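PDB 3RQB: acyl-CoA thioesterase, which is of unknown function but has the double hot-dog fold of acyl-CoA thioesterases, so it probably hydrolyses thioesters of coenzyme A. Local coordinates for residues B[13-18]-B[41-46]; B[49-54]-B[78-83]; B[71-76]-B[103-108]; B[187-192]-B[248-253]. All coordinates share one frame; numbering follows the deposited sequence.

From the N terminus, interaction 1 closes a loop of 22 residues by bringing the end of helix 11-15 against the first turns of helix 41-53. Interaction 2 opens after that loop is complete and sets the last turn of the same helix on strand 77-87. Interaction 3 crosses it, because 71-76 falls between the two segments of interaction 2 while 103-108 follows both; it ties the loop after strand 61-69 to strand 103-113, still in the N-terminal half. Interaction 4 closes a loop of 55 residues, setting the chain after helix 182-188 against strand 243-251 in the C-terminal hot-dog domain, yet Asp-190 and Ala-187 lie beside Gly-41 and Gly-42 of interaction 1.

Interaction 1 (B[13-18]-B[41-46]); sequences DDATAL and GGITAA
Ile-43 reaches from helix 41-53 toward two consecutive residues, Ala-15 at the end of helix 11-15 and Thr-16 just after it, and a different carbon serves each. Its CG1 lies 3.9 Å from Ala-15 CB, while the terminal CD1 comes within 3.9 Å of Thr-16 CG2. The bond from CA to CB of Ile-43 runs along the gap and not across it, so the outer carbons of the side chain make the approach. The torsions explain the reach: chi1 is -147° and chi2 38°, a bend that carries CD1 to the threonine methyl.

Thr-16 divides its two branches between separate tasks. With chi1 at 69°, OG1 sits between the backbone N and the carbonyl carbon, turned back toward the helix that precedes it, where it is hydrogen-bonded to Phe-12 O; CG2 is thereby left pointing across the gap. That methyl also meets Ala-46 CB at 4.2 Å, one turn beyond Ile-43 on the same face of the helix. Helix 41-53 is the helix that the N-terminal hot-dog domain wraps in its sheet. Ala-45 and Thr-44 pack on Val-67 and Phe-69 of strand 61-69, whereas the face bearing Ile-43 and Ala-46 receives the N-terminal segment. Phe-12 presses on both Ile-43 and Ala-46, and Tyr-33 touches Ala-15 and Ile-43. All four touching residues are buried, although the surface shared by the segments is a modest 126 Å². Beyond the apolar patch, Asp-13 forms a salt bridge with Arg-178.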
loop_
_atom_site.group_PDB
_atom_site.type_symbol
_atom_site.label_atom_id
_atom_site.label_comp_id
_atom_site.label_asym_id
_atom_site.label_seq_id
_atom_site.Cartn_x
_atom_site.Cartn_y
_atom_site.Cartn_z
ATOM N N ASP B 13 9.444 -6.365 22.316
ATOM C CA ASP B 13 8.419 -5.917 23.249
ATOM C C ASP B 13 8.919 -4.701 24.023
ATOM O O ASP B 13 8.138 -3.892 24.537
ATOM C CB ASP B 13 8.041 -7.053 24.199
ATOM C CG ASP B 13 7.479 -8.243 23.465
ATOM O OD1 ASP B 13 6.726 -8.021 22.499
ATOM O OD2 ASP B 13 7.791 -9.392 23.837
ATOM N N ASP B 14 10.237 -4.582 24.098
ATOM C CA ASP B 14 10.859 -3.476 24.794
ATOM C C ASP B 14 10.757 -2.204 23.955
ATOM O O ASP B 14 10.405 -1.147 24.458
ATOM C CB ASP B 14 12.315 -3.815 25.106
ATOM C CG ASP B 14 12.807 -3.158 26.376
ATOM O OD1 ASP B 14 13.635 -2.225 26.274
ATOM O OD2 ASP B 14 12.359 -3.569 27.470
ATOM N N ALA B 15 11.047 -2.311 22.665
ATOM C CA ALA B 15 10.976 -1.158 21.767
ATOM C C ALA B 15 9.550 -0.670 21.574
ATOM O O ALA B 15 9.295 0.534 21.490
ATOM C CB ALA B 15 11.576 -1.505 20.426
ATOM N N THR B 16 8.625 -1.619 21.490
ATOM C CA THR B 16 7.226 -1.309 21.219
ATOM C C THR B 16 6.421 -1.154 22.500
ATOM O O THR B 16 5.196 -1.015 22.458
ATOM C CB THR B 16 6.563 -2.370 20.339
ATOM O OG1 THR B 16 6.431 -3.589 21.083
ATOM C CG2 THR B 16 7.386 -2.604 19.064
ATOM N N ALA B 17 7.097 -1.224 23.642
ATOM C CA ALA B 17 6.428 -0.967 24.910
ATOM C C ALA B 17 5.845 0.444 24.880
ATOM O O ALA B 17 6.548 1.408 24.552
ATOM C CB ALA B 17 7.398 -1.131 26.079
ATOM N N LEU B 18 4.559 0.552 25.204
ATOM C CA LEU B 18 3.873 1.837 25.253
ATOM C C LEU B 18 3.176 2.013 26.592
ATOM O O LEU B 18 3.045 1.068 27.381
ATOM C CB LEU B 18 2.831 1.959 24.139
ATOM C CG LEU B 18 3.316 1.821 22.694
ATOM C CD1 LEU B 18 2.185 2.039 21.691
ATOM C CD2 LEU B 18 4.469 2.784 22.433
ATOM N N GLY B 41 12.573 1.004 10.074
ATOM C CA GLY B 41 11.201 1.280 9.704
ATOM C C GLY B 41 10.212 0.286 10.260
ATOM O O GLY B 41 9.098 0.647 10.629
ATOM N N GLY B 42 10.615 -0.976 10.313
ATOM C CA GLY B 42 9.714 -2.041 10.706
ATOM C C GLY B 42 9.341 -1.927 12.165
ATOM O O GLY B 42 8.246 -2.322 12.579
ATOM N N ILE B 43 10.256 -1.386 12.961
ATOM C CA ILE B 43 9.978 -1.241 14.376
ATOM C C ILE B 43 9.055 -0.064 14.608
ATOM O O ILE B 43 8.176 -0.107 15.474
ATOM C CB ILE B 43 11.243 -1.045 15.194
ATOM C CG1 ILE B 43 11.040 -1.693 16.556
ATOM C CG2 ILE B 43 11.574 0.439 15.324
ATOM C CD1 ILE B 43 10.267 -2.995 16.464
ATOM N N THR B 44 9.264 0.988 13.826
ATOM C CA THR B 44 8.443 2.177 13.922
ATOM C C THR B 44 7.017 1.838 13.528
ATOM O O THR B 44 6.061 2.358 14.095
ATOM C CB THR B 44 8.948 3.267 12.983
ATOM O OG1 THR B 44 10.321 3.554 13.275
ATOM C CG2 THR B 44 8.107 4.526 13.144
ATOM N N ALA B 45 6.882 0.961 12.545
ATOM C CA ALA B 45 5.572 0.573 12.038
ATOM C C ALA B 45 4.869 -0.371 13.005
ATOM O O ALA B 45 3.667 -0.236 13.235
ATOM C CB ALA B 45 5.693 -0.058 10.643
ATOM N N ALA B 46 5.619 -1.328 13.558
ATOM C CA ALA B 46 5.106 -2.222 14.594
ATOM C C ALA B 46 4.596 -1.369 15.748
ATOM O O ALA B 46 3.457 -1.502 16.191
ATOM C CB ALA B 46 6.192 -3.163 15.068
#

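Interaction 2 (B[49-54]-B[78-83]); sequences LKAAMS and FVIEAV
Packing of the central helix on the concave side of a curved antiparallel sheet defines the hot-dog fold, and here the last turn of helix 41-53 rests through Ala-51 and Ala-52 on strand 77-87. The short axes come within 8.4 Å of each other and their N-to-C directions differ by 49°. Ala-51 does most of the touching. Its CB points at the strand and meets two methyls: Ile-80 CG2 at 4.1 Å and Ala-82 CB at the same distance. Ile-80 and Ala-82 are two apart along the strand, on one face, and the helix methyl sits over both; Glu-81 between them points away.

Ile-80 presents its shorter branch. With CG1 beside the backbone N (chi1 -52°), CG2 lies anti to that nitrogen and becomes the carbon that meets the helix. Ala-52 adds a looser touch, its backbone N lying 4.4 Å from Ala-82 CB. Around this patch Phe-25 of the adjoining strand packs on Ala-51 and Ile-80, while Leu-96 and Phe-94 of strand 91-100 pack on Ala-82 and Ala-52 respectively.

The helix end looks after its own polar groups. Lys-50 O accepts both the N and the OG of Ser-54; the OG, at 2.6 Å, approaches from above the carbonyl plane, 53° out of it. Apart from the looser approach of Ala-52 N, the segments meet through methyl groups, so the cohesion is mainly dispersive and hydrophobic; the small alanines are consistent with the close backbones, Ala-52 CA and Ala-82 CA being 6.0 Å apart.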
loop_
_atom_site.group_PDB
_atom_site.type_symbol
_atom_site.label_atom_id
_atom_site.label_comp_id
_atom_site.label_asym_id
_atom_site.label_seq_id
_atom_site.Cartn_x
_atom_site.Cartn_y
_atom_site.Cartn_z
ATOM N N LEU B 49 1.355 0.243 15.122
ATOM C CA LEU B 49 0.247 -0.721 15.165
ATOM C C LEU B 49 -0.235 -1.080 16.584
ATOM O O LEU B 49 -1.450 -1.191 16.840
ATOM C CB LEU B 49 0.640 -1.991 14.410
ATOM C CG LEU B 49 -0.400 -3.109 14.326
ATOM C CD1 LEU B 49 -1.633 -2.658 13.550
ATOM C CD2 LEU B 49 0.215 -4.345 13.684
ATOM N N LYS B 50 0.719 -1.264 17.496
ATOM C CA LYS B 50 0.394 -1.572 18.879
ATOM C C LYS B 50 -0.539 -0.516 19.421
ATOM O O LYS B 50 -1.494 -0.835 20.119
ATOM C CB LYS B 50 1.648 -1.629 19.744
ATOM C CG LYS B 50 2.602 -2.735 19.355
ATOM C CD LYS B 50 1.880 -4.069 19.235
ATOM C CE LYS B 50 1.457 -4.614 20.592
ATOM N NZ LYS B 50 0.752 -5.926 20.450
ATOM N N ALA B 51 -0.272 0.739 19.067
ATOM C CA ALA B 51 -1.059 1.862 19.566
ATOM C C ALA B 51 -2.542 1.593 19.390
ATOM O O ALA B 51 -3.300 1.665 20.352
ATOM C CB ALA B 51 -0.676 3.139 18.844
ATOM N N ALA B 52 -2.941 1.267 18.162
ATOM C CA ALA B 52 -4.335 0.980 17.843
ATOM C C ALA B 52 -4.754 -0.328 18.483
ATOM O O ALA B 52 -5.874 -0.446 18.986
ATOM C CB ALA B 52 -4.546 0.916 16.338
HETATM N N MSE B 53 -3.862 -1.314 18.457
HETATM C CA MSE B 53 -4.137 -2.583 19.128
HETATM C C MSE B 53 -4.438 -2.415 20.624
HETATM O O MSE B 53 -5.362 -3.038 21.168
HETATM C CB MSE B 53 -2.968 -3.532 18.948
HETATM C CG MSE B 53 -2.819 -4.054 17.554
HETATM SE SE MSE B 53 -2.037 -5.812 17.653
HETATM C CE MSE B 53 -3.616 -6.754 18.332
ATOM N N SER B 54 -3.651 -1.565 21.277
ATOM C CA SER B 54 -3.783 -1.312 22.706
ATOM C C SER B 54 -4.918 -0.346 23.025
ATOM O O SER B 54 -5.266 -0.135 24.192
ATOM C CB SER B 54 -2.482 -0.751 23.251
ATOM O OG SER B 54 -1.383 -1.429 22.679
ATOM N N PHE B 78 8.676 9.853 22.275
ATOM C CA PHE B 78 7.738 10.333 21.276
ATOM C C PHE B 78 6.351 10.135 21.836
ATOM O O PHE B 78 6.174 9.516 22.890
ATOM C CB PHE B 78 7.841 9.536 19.992
ATOM C CG PHE B 78 7.596 8.087 20.187
ATOM C CD1 PHE B 78 6.318 7.584 20.168
ATOM C CD2 PHE B 78 8.652 7.222 20.417
ATOM C CE1 PHE B 78 6.101 6.240 20.356
ATOM C CE2 PHE B 78 8.438 5.873 20.614
ATOM C CZ PHE B 78 7.167 5.383 20.577
ATOM N N VAL B 79 5.374 10.692 21.133
ATOM C CA VAL B 79 3.984 10.574 21.521
ATOM C C VAL B 79 3.146 10.139 20.324
ATOM O O VAL B 79 3.360 10.611 19.209
ATOM C CB VAL B 79 3.484 11.914 22.061
ATOM C CG1 VAL B 79 2.232 12.367 21.327
ATOM C CG2 VAL B 79 3.239 11.808 23.543
ATOM N N ILE B 80 2.198 9.233 20.546
ATOM C CA ILE B 80 1.324 8.800 19.466
ATOM C C ILE B 80 -0.119 9.060 19.796
ATOM O O ILE B 80 -0.594 8.693 20.859
ATOM C CB ILE B 80 1.454 7.308 19.186
ATOM C CG1 ILE B 80 2.923 6.940 18.970
ATOM C CG2 ILE B 80 0.609 6.929 17.962
ATOM C CD1 ILE B 80 3.170 5.457 18.736
ATOM N N GLU B 81 -0.835 9.664 18.865
ATOM C CA GLU B 81 -2.252 9.896 19.059
ATOM C C GLU B 81 -3.038 9.012 18.106
ATOM O O GLU B 81 -3.073 9.266 16.903
ATOM C CB GLU B 81 -2.537 11.353 18.755
ATOM C CG GLU B 81 -3.938 11.795 19.023
ATOM C CD GLU B 81 -4.085 13.279 18.810
ATOM O OE1 GLU B 81 -3.625 14.052 19.683
ATOM O OE2 GLU B 81 -4.637 13.667 17.755
ATOM N N ALA B 82 -3.697 7.989 18.642
ATOM C CA ALA B 82 -4.400 7.022 17.791
ATOM C C ALA B 82 -5.940 7.118 17.874
ATOM O O ALA B 82 -6.526 6.761 18.895
ATOM C CB ALA B 82 -3.928 5.602 18.108
ATOM N N VAL B 83 -6.587 7.575 16.794
ATOM C CA VAL B 83 -8.052 7.729 16.762
ATOM C C VAL B 83 -8.782 6.561 16.104
ATOM O O VAL B 83 -8.475 6.187 14.966
ATOM C CB VAL B 83 -8.507 9.024 16.026
ATOM C CG1 VAL B 83 -10.026 9.154 16.074
ATOM C CG2 VAL B 83 -7.848 10.253 16.622
#

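Interaction 3 (B[71-76]-B[103-108]); sequences APAKVA and EVVTTA
Val-105 carries the contact with Ala-71 and Ala-73, and the strand reaches it by way of two residues that make no close contact with 71-76. Glu-103 points toward the loop, but its side chain is poorly ordered and, as modelled, its carboxylate is not in contact with Lys-74 NZ. Val-104 turns its side chain away, and its backbone O is hydrogen-bonded to Arg-86 of the second subunit, which also packs on Ala-71.

At Val-105 the strand meets the loop. The side chain has CG1 anti to the backbone N (chi1 151°), which sets this methyl 3.6 Å from Ala-73 CB, with Ala-71 O nearby. Val-105 O accepts Ala-71 N at 3.1 Å, a weak bond whose N-H...O angle is 122°. Val-105 and Thr-106 together face Met-98 of strand 91-100 and form a classic beta bulge; the psi of -59° at Val-105 is the local twist out of extended geometry that goes with it. This irregularity lies in the sheet of the N-terminal hot-dog domain, just where strand 61-69 passes into the loop.

Thr-106 only skirts the segment, its OG1 lying 4.5 Å from Ala-71 O, and packs instead on Thr-44 and Met-48 of helix 41-53. Thr-107 is hydrogen-bonded through its backbone to Asn-68 of strand 61-69, and Ala-108 packs on Leu-65 and Val-67 of that strand and on Met-48.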
loop_
_atom_site.group_PDB
_atom_site.type_symbol
_atom_site.label_atom_id
_atom_site.label_comp_id
_atom_site.label_asym_id
_atom_site.label_seq_id
_atom_site.Cartn_x
_atom_site.Cartn_y
_atom_site.Cartn_z
ATOM N N ALA B 71 9.423 12.228 8.590
ATOM C CA ALA B 71 10.726 12.743 8.949
ATOM C C ALA B 71 11.324 11.687 9.840
ATOM O O ALA B 71 10.590 11.012 10.562
ATOM C CB ALA B 71 10.578 14.041 9.706
ATOM N N PRO B 72 12.656 11.508 9.765
ATOM C CA PRO B 72 13.359 10.520 10.595
ATOM C C PRO B 72 13.158 10.800 12.081
ATOM O O PRO B 72 13.364 11.927 12.540
ATOM C CB PRO B 72 14.833 10.715 10.207
ATOM C CG PRO B 72 14.895 12.075 9.593
ATOM C CD PRO B 72 13.584 12.266 8.905
ATOM N N ALA B 73 12.763 9.783 12.831
ATOM C CA ALA B 73 12.511 9.990 14.243
ATOM C C ALA B 73 13.834 10.074 15.008
ATOM O O ALA B 73 14.762 9.304 14.742
ATOM C CB ALA B 73 11.628 8.882 14.784
ATOM N N LYS B 74 13.920 11.035 15.929
ATOM C CA LYS B 74 15.058 11.175 16.837
ATOM C C LYS B 74 15.022 9.997 17.793
ATOM O O LYS B 74 13.974 9.346 17.908
ATOM C CB LYS B 74 14.981 12.489 17.619
ATOM C CG LYS B 74 15.132 13.758 16.772
ATOM C CD LYS B 74 13.792 14.289 16.255
ATOM C CE LYS B 74 13.887 15.776 15.901
ATOM N NZ LYS B 74 15.307 16.257 15.819
ATOM N N VAL B 75 16.120 9.692 18.493
ATOM C CA VAL B 75 15.955 8.600 19.437
ATOM C C VAL B 75 15.679 9.349 20.717
ATOM O O VAL B 75 16.559 9.808 21.457
ATOM C CB VAL B 75 17.266 7.806 19.584
ATOM C CG1 VAL B 75 17.035 6.572 20.429
ATOM C CG2 VAL B 75 17.820 7.428 18.205
ATOM N N ALA B 76 14.385 9.413 20.958
ATOM C CA ALA B 76 13.807 10.283 21.946
ATOM C C ALA B 76 12.522 9.644 22.382
ATOM O O ALA B 76 11.983 8.796 21.676
ATOM C CB ALA B 76 13.553 11.674 21.367
ATOM N N GLU B 103 6.507 18.209 16.893
ATOM C CA GLU B 103 6.415 18.101 15.443
ATOM C C GLU B 103 6.007 16.692 15.008
ATOM O O GLU B 103 6.306 15.707 15.694
ATOM C CB GLU B 103 7.728 18.533 14.781
ATOM C CG GLU B 103 7.902 20.048 14.683
ATOM C CD GLU B 103 9.251 20.458 14.106
ATOM O OE1 GLU B 103 10.280 20.252 14.790
ATOM O OE2 GLU B 103 9.280 20.989 12.969
ATOM N N VAL B 104 5.298 16.599 13.885
ATOM C CA VAL B 104 4.890 15.296 13.389
ATOM C C VAL B 104 6.024 14.548 12.717
ATOM O O VAL B 104 6.595 14.991 11.723
ATOM C CB VAL B 104 3.749 15.367 12.386
ATOM C CG1 VAL B 104 3.387 13.956 11.964
ATOM C CG2 VAL B 104 2.554 16.064 12.988
ATOM N N VAL B 105 6.284 13.369 13.255
ATOM C CA VAL B 105 7.352 12.485 12.834
ATOM C C VAL B 105 6.841 11.426 11.856
ATOM O O VAL B 105 7.387 11.263 10.759
ATOM C CB VAL B 105 8.044 11.845 14.038
ATOM C CG1 VAL B 105 8.600 10.482 13.665
ATOM C CG2 VAL B 105 9.142 12.757 14.538
ATOM N N THR B 106 5.864 10.641 12.313
ATOM C CA THR B 106 5.308 9.535 11.543
ATOM C C THR B 106 3.769 9.494 11.596
ATOM O O THR B 106 3.184 9.830 12.619
ATOM C CB THR B 106 5.898 8.213 12.070
ATOM O OG1 THR B 106 7.328 8.256 11.921
ATOM C CG2 THR B 106 5.335 7.014 11.327
ATOM N N THR B 107 3.123 9.113 10.488
ATOM C CA THR B 107 1.672 8.876 10.465
ATOM C C THR B 107 1.318 7.517 9.877
ATOM O O THR B 107 2.075 6.942 9.090
ATOM C CB THR B 107 0.866 9.957 9.690
ATOM O OG1 THR B 107 0.942 9.725 8.271
ATOM C CG2 THR B 107 1.365 11.352 10.038
ATOM N N ALA B 108 0.154 7.009 10.264
ATOM C CA ALA B 108 -0.266 5.690 9.837
ATOM C C ALA B 108 -1.779 5.595 9.819
ATOM O O ALA B 108 -2.465 6.315 10.546
ATOM C CB ALA B 108 0.323 4.623 10.756
#

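Interaction 4 (B[187-192]-B[248-253]); sequences ALCDTF and GEVWSQ
The ring of Phe-192 is the flat group that meets the strand, with CZ 4.5 Å from Glu-249 O; the carbonyl approaches it obliquely. Gly-248 lies beside the same ring, its CA 5.0 Å from Phe-192 CE2. The other flat group, the indole of Trp-251, takes no part across the contact; its NE1 makes a weak hydrogen bond of 3.2 Å to Glu-249 OE1, at an N-H...O angle of 133°.

Val-250 points from the strand toward 187-192, and its CG2 meets Cys-189 SG at 4.1 Å. With CG1 anti to the backbone N (chi1 -173°), CG2 stands beside that nitrogen and makes this approach. The turn carrying the cysteine is held by Thr-191 OG1, which donates to Leu-188 O at 2.6 Å, tilted 35° from the carbonyl plane.

The contact lies in the C-terminal hot-dog domain, where the chain leaving helix 182-188 passes over the sheet. Phe-192 also packs on Gln-170 of strand 168-174 and Ala-234 of strand 230-240, Val-250 on Met-172 and Leu-230, and Cys-189 on Thr-261 of strand 257-267.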
loop_
_atom_site.group_PDB
_atom_site.type_symbol
_atom_site.label_atom_id
_atom_site.label_comp_id
_atom_site.label_asym_id
_atom_site.label_seq_id
_atom_site.Cartn_x
_atom_site.Cartn_y
_atom_site.Cartn_z
ATOM N N ALA B 187 6.914 -5.823 11.163
ATOM C CA ALA B 187 8.323 -5.454 11.224
ATOM C C ALA B 187 9.141 -6.322 10.284
ATOM O O ALA B 187 10.047 -5.833 9.618
ATOM C CB ALA B 187 8.858 -5.522 12.650
ATOM N N LEU B 188 8.798 -7.603 10.210
ATOM C CA LEU B 188 9.574 -8.527 9.395
ATOM C C LEU B 188 9.538 -8.177 7.925
ATOM O O LEU B 188 10.319 -8.710 7.153
ATOM C CB LEU B 188 9.118 -9.965 9.607
ATOM C CG LEU B 188 9.735 -10.576 10.868
ATOM C CD1 LEU B 188 8.986 -11.823 11.283
ATOM C CD2 LEU B 188 11.209 -10.885 10.659
ATOM N N CYS B 189 8.630 -7.281 7.547
ATOM C CA CYS B 189 8.486 -6.878 6.148
ATOM C C CYS B 189 9.424 -5.752 5.750
ATOM O O CYS B 189 9.568 -5.455 4.563
ATOM C CB CYS B 189 7.055 -6.461 5.848
ATOM S SG CYS B 189 5.815 -7.695 6.299
ATOM N N ASP B 190 10.013 -5.088 6.737
ATOM C CA ASP B 190 11.098 -4.158 6.464
ATOM C C ASP B 190 12.473 -4.795 6.647
ATOM O O ASP B 190 13.489 -4.103 6.600
ATOM C CB ASP B 190 10.980 -2.845 7.240
ATOM C CG ASP B 190 11.888 -1.765 6.666
ATOM O OD1 ASP B 190 12.081 -1.784 5.431
ATOM O OD2 ASP B 190 12.422 -0.919 7.424
ATOM N N THR B 191 12.515 -6.101 6.890
ATOM C CA THR B 191 13.804 -6.756 7.125
ATOM C C THR B 191 14.567 -7.060 5.825
ATOM O O THR B 191 15.684 -7.579 5.854
ATOM C CB THR B 191 13.653 -8.050 7.952
ATOM O OG1 THR B 191 12.921 -9.024 7.202
ATOM C CG2 THR B 191 12.923 -7.770 9.241
ATOM N N PHE B 192 13.967 -6.720 4.689
ATOM C CA PHE B 192 14.622 -6.923 3.398
ATOM C C PHE B 192 15.668 -5.872 3.072
ATOM O O PHE B 192 15.433 -4.667 3.202
ATOM C CB PHE B 192 13.596 -6.959 2.270
ATOM C CG PHE B 192 12.648 -8.113 2.358
ATOM C CD1 PHE B 192 13.113 -9.412 2.258
ATOM C CD2 PHE B 192 11.293 -7.902 2.537
ATOM C CE1 PHE B 192 12.242 -10.486 2.341
ATOM C CE2 PHE B 192 10.423 -8.966 2.625
ATOM C CZ PHE B 192 10.897 -10.262 2.524
ATOM N N GLY B 248 6.577 -7.291 -1.713
ATOM C CA GLY B 248 7.012 -8.490 -1.033
ATOM C C GLY B 248 5.920 -9.319 -0.401
ATOM O O GLY B 248 4.846 -8.813 -0.081
ATOM N N GLU B 249 6.221 -10.605 -0.218
ATOM C CA GLU B 249 5.304 -11.563 0.391
ATOM C C GLU B 249 5.995 -12.338 1.498
ATOM O O GLU B 249 7.208 -12.529 1.465
ATOM C CB GLU B 249 4.832 -12.557 -0.650
ATOM C CG GLU B 249 4.448 -11.902 -1.942
ATOM C CD GLU B 249 4.732 -12.782 -3.134
ATOM O OE1 GLU B 249 5.115 -13.962 -2.936
ATOM O OE2 GLU B 249 4.578 -12.282 -4.271
ATOM N N VAL B 250 5.217 -12.794 2.476
ATOM C CA VAL B 250 5.763 -13.603 3.558
ATOM C C VAL B 250 4.991 -14.890 3.718
ATOM O O VAL B 250 3.779 -14.875 3.926
ATOM C CB VAL B 250 5.745 -12.865 4.899
ATOM C CG1 VAL B 250 6.489 -13.690 5.947
ATOM C CG2 VAL B 250 6.393 -11.503 4.755
ATOM N N TRP B 251 5.701 -16.008 3.637
ATOM C CA TRP B 251 5.048 -17.307 3.668
ATOM C C TRP B 251 5.418 -18.107 4.903
ATOM O O TRP B 251 6.506 -17.940 5.480
ATOM C CB TRP B 251 5.445 -18.135 2.448
ATOM C CG TRP B 251 5.269 -17.471 1.116
ATOM C CD1 TRP B 251 6.089 -16.542 0.546
ATOM C CD2 TRP B 251 4.230 -17.732 0.159
ATOM N NE1 TRP B 251 5.616 -16.194 -0.697
ATOM C CE2 TRP B 251 4.477 -16.910 -0.956
ATOM C CE3 TRP B 251 3.110 -18.571 0.148
ATOM C CZ2 TRP B 251 3.640 -16.904 -2.073
ATOM C CZ3 TRP B 251 2.282 -18.559 -0.956
ATOM C CH2 TRP B 251 2.551 -17.732 -2.052
ATOM N N SER B 252 4.496 -18.982 5.299
ATOM C CA SER B 252 4.761 -19.985 6.324
ATOM C C SER B 252 5.524 -21.129 5.695
ATOM O O SER B 252 5.448 -21.330 4.486
ATOM C CB SER B 252 3.467 -20.533 6.908
ATOM O OG SER B 252 2.903 -21.487 6.027
ATOM N N GLN B 253 6.256 -21.877 6.511
ATOM C CA GLN B 253 6.982 -23.042 6.019
ATOM C C GLN B 253 6.040 -24.075 5.370
ATOM O O GLN B 253 6.476 -24.911 4.573
ATOM C CB GLN B 253 7.833 -23.665 7.138
ATOM C CG GLN B 253 8.900 -22.721 7.703
ATOM C CD GLN B 253 10.009 -23.447 8.444
ATOM O OE1 GLN B 253 10.482 -24.491 7.993
ATOM N NE2 GLN B 253 10.436 -22.893 9.583
#